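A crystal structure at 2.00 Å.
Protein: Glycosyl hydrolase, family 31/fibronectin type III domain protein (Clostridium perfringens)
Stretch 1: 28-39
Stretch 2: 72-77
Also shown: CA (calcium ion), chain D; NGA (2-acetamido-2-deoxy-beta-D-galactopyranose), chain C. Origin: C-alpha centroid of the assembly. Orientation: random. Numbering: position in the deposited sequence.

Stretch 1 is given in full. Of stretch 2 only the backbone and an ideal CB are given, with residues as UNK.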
# COMPACT_ATOMS: atom_id res chain seq x y z
N THR A 28 9.48 7.33 4.11
CA THR A 28 10.27 6.34 4.82
C THR A 28 10.04 4.96 4.23
O THR A 28 8.97 4.38 4.40
CB THR A 28 9.93 6.29 6.33
OG1 THR A 28 8.51 6.20 6.51
CG2 THR A 28 10.44 7.55 7.04
N THR A 29 11.06 4.42 3.57
CA THR A 29 10.90 3.13 2.90
C THR A 29 11.47 1.95 3.67
O THR A 29 11.37 0.81 3.23
CB THR A 29 11.56 3.15 1.51
OG1 THR A 29 12.94 3.51 1.66
CG2 THR A 29 10.87 4.16 0.59
N SER A 30 12.08 2.22 4.82
CA SER A 30 12.66 1.12 5.61
C SER A 30 11.56 0.30 6.27
O SER A 30 10.40 0.73 6.33
CB SER A 30 13.62 1.66 6.68
OG SER A 30 12.89 2.16 7.79
N SER A 31 11.92 -0.88 6.77
CA SER A 31 10.95 -1.78 7.39
C SER A 31 10.75 -1.53 8.89
O SER A 31 10.00 -2.25 9.55
CB SER A 31 11.37 -3.24 7.18
OG SER A 31 11.34 -3.58 5.80
N ASP A 32 11.43 -0.50 9.42
CA ASP A 32 11.33 -0.14 10.83
C ASP A 32 9.88 0.12 11.22
O ASP A 32 9.11 0.60 10.39
CB ASP A 32 12.18 1.09 11.13
CG ASP A 32 13.67 0.87 10.86
OD1 ASP A 32 14.24 -0.10 11.42
OD2 ASP A 32 14.27 1.65 10.09
N ASP A 33 9.51 -0.16 12.47
CA ASP A 33 8.15 0.12 12.95
C ASP A 33 7.75 1.56 12.69
O ASP A 33 6.59 1.86 12.38
CB ASP A 33 8.01 -0.15 14.46
CG ASP A 33 8.04 -1.64 14.80
OD1 ASP A 33 7.91 -2.48 13.89
OD2 ASP A 33 8.17 -1.95 16.01
N SER A 34 8.72 2.47 12.82
CA SER A 34 8.45 3.89 12.69
C SER A 34 8.18 4.34 11.25
O SER A 34 7.71 5.46 11.02
CB SER A 34 9.62 4.69 13.27
OG SER A 34 10.82 4.40 12.57
N SER A 35 8.46 3.48 10.28
CA SER A 35 8.23 3.79 8.86
C SER A 35 6.87 3.34 8.32
O SER A 35 6.39 3.87 7.31
CB SER A 35 9.32 3.15 7.98
OG SER A 35 10.63 3.55 8.36
N ARG A 36 6.26 2.36 8.97
CA ARG A 36 5.21 1.56 8.34
C ARG A 36 3.78 1.98 8.63
O ARG A 36 3.49 2.57 9.68
CB ARG A 36 5.35 0.09 8.76
CG ARG A 36 6.70 -0.55 8.48
CD ARG A 36 6.57 -2.07 8.57
NE ARG A 36 5.84 -2.47 9.78
CZ ARG A 36 6.40 -2.75 10.95
NH1 ARG A 36 7.72 -2.72 11.10
NH2 ARG A 36 5.63 -3.08 11.98
N MET A 37 2.89 1.65 7.69
CA MET A 37 1.46 1.52 7.94
C MET A 37 1.17 0.05 8.27
O MET A 37 1.52 -0.84 7.50
CB MET A 37 0.64 1.95 6.71
CG MET A 37 -0.90 1.91 6.91
SD MET A 37 -1.88 1.51 5.43
CE MET A 37 -1.61 -0.25 5.42
N ASP A 38 0.54 -0.19 9.42
CA ASP A 38 0.19 -1.53 9.87
C ASP A 38 -1.30 -1.62 10.20
O ASP A 38 -1.87 -0.70 10.79
CB ASP A 38 0.98 -1.92 11.14
CG ASP A 38 2.41 -2.43 10.85
OD1 ASP A 38 3.00 -2.15 9.78
OD2 ASP A 38 2.94 -3.11 11.75
N LEU A 39 -1.92 -2.74 9.84
CA LEU A 39 -3.22 -3.10 10.40
C LEU A 39 -3.07 -3.20 11.92
O LEU A 39 -1.96 -3.45 12.40
CB LEU A 39 -3.70 -4.42 9.80
CG LEU A 39 -5.02 -4.36 9.03
CD1 LEU A 39 -4.93 -3.37 7.89
CD2 LEU A 39 -5.41 -5.76 8.53
N UNK A 72 5.39 -0.32 -4.32
CA UNK A 72 5.01 -0.66 -2.96
C UNK A 72 6.23 -1.27 -2.27
O UNK A 72 6.82 -2.22 -2.78
CB UNK A 72 3.82 -1.62 -2.94
N UNK A 73 6.62 -0.69 -1.13
CA UNK A 73 7.74 -1.21 -0.36
C UNK A 73 7.23 -2.12 0.75
O UNK A 73 6.49 -1.69 1.64
CB UNK A 73 8.57 -0.07 0.22
N UNK A 74 7.62 -3.38 0.68
CA UNK A 74 7.11 -4.40 1.58
C UNK A 74 7.99 -4.56 2.81
O UNK A 74 9.18 -4.26 2.78
CB UNK A 74 6.99 -5.74 0.85
N UNK A 75 7.39 -5.03 3.89
CA UNK A 75 8.12 -5.20 5.14
C UNK A 75 9.05 -6.39 5.03
O UNK A 75 8.61 -7.52 4.84
CB UNK A 75 7.16 -5.38 6.32
N UNK A 76 10.35 -6.14 5.14
CA UNK A 76 11.35 -7.20 5.00
C UNK A 76 12.09 -7.45 6.31
O UNK A 76 12.24 -6.54 7.14
CB UNK A 76 12.35 -6.84 3.90
N UNK A 77 12.56 -8.68 6.49
CA UNK A 77 13.44 -9.00 7.61
C UNK A 77 14.84 -8.53 7.29
O UNK A 77 15.16 -8.30 6.12
CB UNK A 77 13.43 -10.50 7.91
CA CA D . 6.72 5.03 5.25
C1 NGA C . 3.86 -8.69 15.83
C2 NGA C . 4.96 -7.92 15.11
C3 NGA C . 4.50 -6.50 14.84
C4 NGA C . 3.16 -6.56 14.12
C5 NGA C . 2.15 -7.25 15.03
C6 NGA C . 0.74 -7.41 14.46
C7 NGA C . 7.38 -8.33 15.43
C8 NGA C . 8.54 -8.21 16.37
N2 NGA C . 6.20 -7.90 15.90
O1 NGA C . 4.15 -10.07 15.71
O3 NGA C . 5.51 -5.87 14.09
O4 NGA C . 3.32 -7.29 12.92
O5 NGA C . 2.57 -8.55 15.27
O6 NGA C . -0.05 -8.18 15.37
O7 NGA C . 7.54 -8.80 14.29

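Position 72 opens the stretch in extended conformation, with phi/psi of -98/125, and nothing of stretch 1 lies within 5.5 Å of its ideal CB. Stretch 1 therefore sets no demand here; the strand angles are comfortable for beta-branched residues, though many others would serve. The deposited residue is I72, a beta-branched side chain that makes no contact with stretch 1.

At position 73 the CA-to-CB bond points toward stretch 1, and the ideal CB lies 4.2 Å from T29 O. Nearby, the T29 methyl CG2 offers a small nonpolar surface. A flat ring could lie against that methyl, and a branched aliphatic chain could also pack there. The residue is Y73. With chi1 at -69° (m), its ring is placed so that T29 CG2 sits 3.8 Å from the ring centroid and 5° off the normal, a CH-pi contact over the face. The hydroxyl is hydrogen-bonded elsewhere in the structure, which an aromatic without it could not match.

Position 74 turns its CB away from stretch 1, so the choice is left open by what is visible. It is N74, whose ND2 finds its hydrogen bond elsewhere in the structure.

Position 75 is the most telling. Its CB points sideways, 4.0 Å from R36 CD, so a long side chain could run alongside R36. The R36 guanidinium is already held by acids: NH2 donates to D38 OD2 at 2.7 Å, and NH1 to D33 OD1 at 2.8 Å, both within salt bridges. Farther out lies the sugar NGA, rich in oxygens. A flat or long polar side chain would suit, such as an aromatic, glutamine or arginine; a donor-bearing end could also reach the sugar. The residue is R75, fully extended with chi1 to chi3 all t. Its guanidinium stacks flat on that of R36, centres 3.6 Å apart and planes at 7°. Like charges meet here, R36 NH2 to R75 NH1 at 3.4 Å, but D33 and D38 supply negative charge nearby. Stacking leaves the edge of the R75 guanidinium free for the sugar: NH1 donates to NGA O3 at 2.9 Å and to NGA O4 at 3.1 Å, while NH2 makes a weak bond to NGA O3 at 3.0 Å. Water 1 joins D33 OD1 (2.8 Å) to NGA O3 (2.5 Å).

At position 76 the backbone makes the main link: its N donates to S31 OG at 2.8 Å, with a nearly straight angle of 174°. Any residue except proline could provide that N-H. The ideal CB lies 3.9 Å from S31 OG and points sideways, so a chain that leads off from there would fit. M76 does so: its flexible, unbranched side chain has an end that leads away from stretch 1.

Position 77 points its CB away, and stretch 1 places no requirement on it. N77 uses both OD1 and ND2 in hydrogen bonds elsewhere in the structure.

Stretch 2, residues 72-77: IYNRMN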
# COMPACT_ATOMS: atom_id res chain seq x y z
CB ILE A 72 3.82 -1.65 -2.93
CG1 ILE A 72 2.62 -1.06 -3.70
CG2 ILE A 72 3.43 -1.99 -1.48
CD1 ILE A 72 1.48 -2.05 -3.94
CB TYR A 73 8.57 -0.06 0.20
CG TYR A 73 9.32 0.72 -0.86
CD1 TYR A 73 8.68 1.73 -1.59
CD2 TYR A 73 10.66 0.46 -1.13
CE1 TYR A 73 9.37 2.45 -2.56
CE2 TYR A 73 11.35 1.16 -2.11
CZ TYR A 73 10.70 2.16 -2.81
OH TYR A 73 11.39 2.86 -3.77
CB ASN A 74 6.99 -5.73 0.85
CG ASN A 74 5.99 -5.66 -0.29
OD1 ASN A 74 4.85 -5.26 -0.09
ND2 ASN A 74 6.43 -6.02 -1.49
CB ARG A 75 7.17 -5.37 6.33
CG ARG A 75 7.92 -5.50 7.65
CD ARG A 75 6.99 -5.86 8.78
NE ARG A 75 7.72 -5.98 10.03
CZ ARG A 75 7.15 -6.23 11.21
NH1 ARG A 75 5.83 -6.38 11.28
NH2 ARG A 75 7.90 -6.32 12.30
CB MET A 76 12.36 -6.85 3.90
CG MET A 76 11.73 -6.46 2.55
SD MET A 76 10.64 -7.71 1.83
CE MET A 76 11.86 -8.87 1.22
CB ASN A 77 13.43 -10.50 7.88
CG ASN A 77 12.06 -11.01 8.22
OD1 ASN A 77 11.36 -10.42 9.04
ND2 ASN A 77 11.66 -12.11 7.59
O HOH W 1 7.53 -4.84 15.25
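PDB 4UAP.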